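Local coordinates for regulatory protein (Bacillus megaterium, PDB 4UA1) that switches transcription of mercury-resistance genes as a dimeric DNA-binding regulator of the MerR family that senses mercury(II) ions, at the interface of chains A and B. Numbering follows the deposited sequence. Chains: chain A/B, Regulatory protein.

The interface of chains A and B. Residues chain A 55, 58, 60, 89-90, 93; chain B 103, 106-107, 110, 129.
In the antiparallel coiled coil that characterises MerR-family dimers, the helix 78-112 of chain B packs against the same helix of chain A and against a loop beside it that follows helix 44-57. B:Leu107, on the long helix, and A:Leu58, in the loop, lose more surface to the partner than the other residues of this patch. The fork of B:Leu107 divides its work. Its CD2 methyl lies 3.8 Å from A:Leu58 CB, the two side chains running antiparallel alongside each other, while CD1 turns toward the long helix of chain A, 3.9 Å from A:Lys89 CG and close to A:Ile93 CG1, whose side chain lies roughly perpendicular. Nearer the backbone, B:Leu107 CB packs 3.5 Å from A:Ile90 CG1, again with antiparallel side chains. A branched leucine suits this place because it can touch loop and helix at once; the beta-branched isoleucines keep their bulk close to the helix.

A:Leu58 has CG anti to its carbonyl carbon (chi1 -69°) and sends CD1 toward the C-terminal end of helix 78-112 of chain B. A:Leu58 CD1 meets B:Leu110 CD1 at 3.8 Å, tip to tip, and lies 4.1 Å from B:Leu129 CD2, on helix 124-130. The CG2 methyl of B:Ile103 rests in van der Waals contact against the backbone O of A:Leu58, at 3.5 Å.

Behind this layer, within chain A, the flat ring of A:Phe60 offers two faces, one to A:Met55 SD, 4.2 Å above its centre, the opposite one to A:Lys89 CG, toward the rim. The lysine thus contributes its aliphatic stem, bent at chi2 (41°) and chi3 (65°), to an apolar layer, while its amine points away from B:Leu107. No polar pair spans the patch, so shape and hydrophobic burial hold it. Together with its two-fold twin, it joins the DNA-binding end of one subunit to the dimerisation helix of the other, a route by which mercury binding could reposition the DNA-binding domains.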
ATOM      1  N   MET A  55     -13.168  -8.732  -3.027  1.00 23.91           N
ATOM      2  CA  MET A  55     -13.301  -7.376  -2.482  1.00 28.91           C
ATOM      3  C   MET A  55     -11.916  -6.826  -2.105  1.00 34.94           C
ATOM      4  O   MET A  55     -11.600  -5.660  -2.340  1.00 32.17           O
ATOM      5  CB  MET A  55     -14.261  -7.358  -1.286  1.00 23.31           C
ATOM      6  CG  MET A  55     -15.744  -7.345  -1.711  1.00 24.93           C
ATOM      7  SD  MET A  55     -16.823  -6.740  -0.403  1.00 54.84           S
ATOM      8  CE  MET A  55     -16.582  -8.021   0.839  1.00 25.36           C
ATOM      9  N   LEU A  58     -10.124  -5.664  -4.945  1.00 25.20           N
ATOM     10  CA  LEU A  58     -10.692  -4.404  -5.387  1.00 24.86           C
ATOM     11  C   LEU A  58     -10.420  -3.221  -4.446  1.00 31.97           C
ATOM     12  O   LEU A  58     -10.956  -2.131  -4.638  1.00 25.80           O
ATOM     13  CB  LEU A  58     -12.188  -4.578  -5.594  1.00 30.05           C
ATOM     14  CG  LEU A  58     -12.403  -5.479  -6.809  1.00 34.01           C
ATOM     15  CD1 LEU A  58     -13.876  -5.827  -6.988  1.00 33.79           C
ATOM     16  CD2 LEU A  58     -11.819  -4.830  -8.048  1.00 28.92           C
ATOM     17  N   PHE A  60     -10.969  -3.078  -0.965  1.00 24.12           N
ATOM     18  CA  PHE A  60     -11.585  -3.018   0.360  1.00 23.99           C
ATOM     19  C   PHE A  60     -10.643  -3.576   1.402  1.00 24.10           C
ATOM     20  O   PHE A  60     -10.080  -4.643   1.204  1.00 23.75           O
ATOM     21  CB  PHE A  60     -12.869  -3.823   0.451  1.00 23.26           C
ATOM     22  CG  PHE A  60     -13.981  -3.350  -0.420  1.00 23.35           C
ATOM     23  CD1 PHE A  60     -15.047  -2.648   0.122  1.00 33.61           C
ATOM     24  CD2 PHE A  60     -14.014  -3.679  -1.762  1.00 23.28           C
ATOM     25  CE1 PHE A  60     -16.109  -2.266  -0.668  1.00 24.01           C
ATOM     26  CE2 PHE A  60     -15.056  -3.283  -2.551  1.00 23.60           C
ATOM     27  CZ  PHE A  60     -16.108  -2.584  -2.002  1.00 23.95           C
ATOM     28  N   LYS A  89     -16.359   2.945  -2.180  1.00 23.24           N
ATOM     29  CA  LYS A  89     -15.050   2.412  -2.457  1.00 27.93           C
ATOM     30  C   LYS A  89     -14.453   3.133  -3.655  1.00 33.90           C
ATOM     31  O   LYS A  89     -13.327   3.605  -3.581  1.00 22.09           O
ATOM     32  CB  LYS A  89     -15.114   0.900  -2.696  1.00 22.37           C
ATOM     33  CG  LYS A  89     -13.754   0.231  -2.938  1.00 27.51           C
ATOM     34  CD  LYS A  89     -12.598   0.726  -2.052  1.00 22.36           C
ATOM     35  CE  LYS A  89     -12.813   0.410  -0.606  1.00 28.57           C
ATOM     36  NZ  LYS A  89     -11.636   0.815   0.213  1.00 24.92           N
ATOM     37  N   ILE A  90     -15.233   3.284  -4.722  1.00 24.83           N
ATOM     38  CA  ILE A  90     -14.789   4.023  -5.893  1.00 23.60           C
ATOM     39  C   ILE A  90     -14.259   5.402  -5.499  1.00 26.42           C
ATOM     40  O   ILE A  90     -13.190   5.830  -5.950  1.00 23.83           O
ATOM     41  CB  ILE A  90     -15.929   4.200  -6.896  1.00 31.05           C
ATOM     42  CG1 ILE A  90     -16.404   2.841  -7.431  1.00 31.07           C
ATOM     43  CG2 ILE A  90     -15.514   5.168  -8.025  1.00 24.14           C
ATOM     44  CD1 ILE A  90     -17.750   2.909  -8.198  1.00 24.09           C
ATOM     45  N   ILE A  93     -10.853   5.050  -3.770  1.00 24.65           N
ATOM     46  CA  ILE A  93      -9.864   4.822  -4.808  1.00 24.10           C
ATOM     47  C   ILE A  93      -9.492   6.136  -5.502  1.00 24.25           C
ATOM     48  O   ILE A  93      -8.312   6.386  -5.796  1.00 24.10           O
ATOM     49  CB  ILE A  93     -10.380   3.817  -5.849  1.00 23.70           C
ATOM     50  CG1 ILE A  93     -10.679   2.485  -5.170  1.00 32.74           C
ATOM     51  CG2 ILE A  93      -9.346   3.593  -6.947  1.00 23.39           C
ATOM     52  CD1 ILE A  93      -9.474   1.888  -4.505  1.00 23.79           C
TER
ATOM     53  N   ILE B 103      -8.831  -0.635 -11.379  1.00 36.74           N
ATOM     54  CA  ILE B 103      -9.733  -1.077 -10.320  1.00 34.92           C
ATOM     55  C   ILE B 103     -11.008  -0.229 -10.249  1.00 25.54           C
ATOM     56  O   ILE B 103     -12.115  -0.738 -10.111  1.00 26.61           O
ATOM     57  CB  ILE B 103      -9.028  -1.050  -8.977  1.00 23.32           C
ATOM     58  CG1 ILE B 103      -8.100  -2.248  -8.898  1.00 21.84           C
ATOM     59  CG2 ILE B 103     -10.028  -1.081  -7.823  1.00 21.18           C
ATOM     60  CD1 ILE B 103      -7.051  -2.117  -7.813  1.00 30.94           C
ATOM     61  N   MET B 106     -13.288  -1.281 -12.951  1.00 23.86           N
ATOM     62  CA  MET B 106     -13.941  -2.539 -12.549  1.00 23.92           C
ATOM     63  C   MET B 106     -15.109  -2.341 -11.599  1.00 23.46           C
ATOM     64  O   MET B 106     -16.136  -2.985 -11.721  1.00 23.87           O
ATOM     65  CB  MET B 106     -12.935  -3.488 -11.907  1.00 28.01           C
ATOM     66  CG  MET B 106     -12.129  -4.280 -12.925  1.00 24.75           C
ATOM     67  SD  MET B 106     -10.629  -4.955 -12.187  1.00 51.46           S
ATOM     68  CE  MET B 106     -10.460  -6.403 -13.216  1.00 26.45           C
ATOM     69  N   LEU B 107     -14.908  -1.475 -10.621  1.00 22.75           N
ATOM     70  CA  LEU B 107     -15.913  -1.202  -9.634  1.00 22.56           C
ATOM     71  C   LEU B 107     -17.098  -0.541 -10.284  1.00 23.12           C
ATOM     72  O   LEU B 107     -18.243  -0.875  -9.981  1.00 23.38           O
ATOM     73  CB  LEU B 107     -15.335  -0.337  -8.523  1.00 24.29           C
ATOM     74  CG  LEU B 107     -14.225  -0.962  -7.658  1.00 21.59           C
ATOM     75  CD1 LEU B 107     -13.532   0.119  -6.820  1.00 21.17           C
ATOM     76  CD2 LEU B 107     -14.732  -2.090  -6.778  1.00 21.87           C
ATOM     77  N   LEU B 110     -19.077  -3.171 -12.242  1.00 24.85           N
ATOM     78  CA  LEU B 110     -19.812  -3.898 -11.223  1.00 24.68           C
ATOM     79  C   LEU B 110     -21.091  -3.173 -10.757  1.00 29.92           C
ATOM     80  O   LEU B 110     -22.186  -3.738 -10.803  1.00 25.22           O
ATOM     81  CB  LEU B 110     -18.901  -4.135 -10.040  1.00 25.58           C
ATOM     82  CG  LEU B 110     -17.966  -5.294 -10.293  1.00 25.02           C
ATOM     83  CD1 LEU B 110     -16.835  -5.328  -9.248  1.00 23.89           C
ATOM     84  CD2 LEU B 110     -18.822  -6.553 -10.268  1.00 25.56           C
ATOM     85  N   LEU B 129     -18.980 -11.190  -8.014  1.00 28.56           N
ATOM     86  CA  LEU B 129     -17.774 -11.427  -7.226  1.00 34.67           C
ATOM     87  C   LEU B 129     -17.761 -12.807  -6.541  1.00 32.81           C
ATOM     88  O   LEU B 129     -16.727 -13.256  -6.067  1.00 31.31           O
ATOM     89  CB  LEU B 129     -17.639 -10.334  -6.188  1.00 27.76           C
ATOM     90  CG  LEU B 129     -17.378  -8.979  -6.833  1.00 26.35           C
ATOM     91  CD1 LEU B 129     -17.126  -7.946  -5.739  1.00 25.60           C
ATOM     92  CD2 LEU B 129     -16.216  -9.056  -7.821  1.00 26.34           C
TER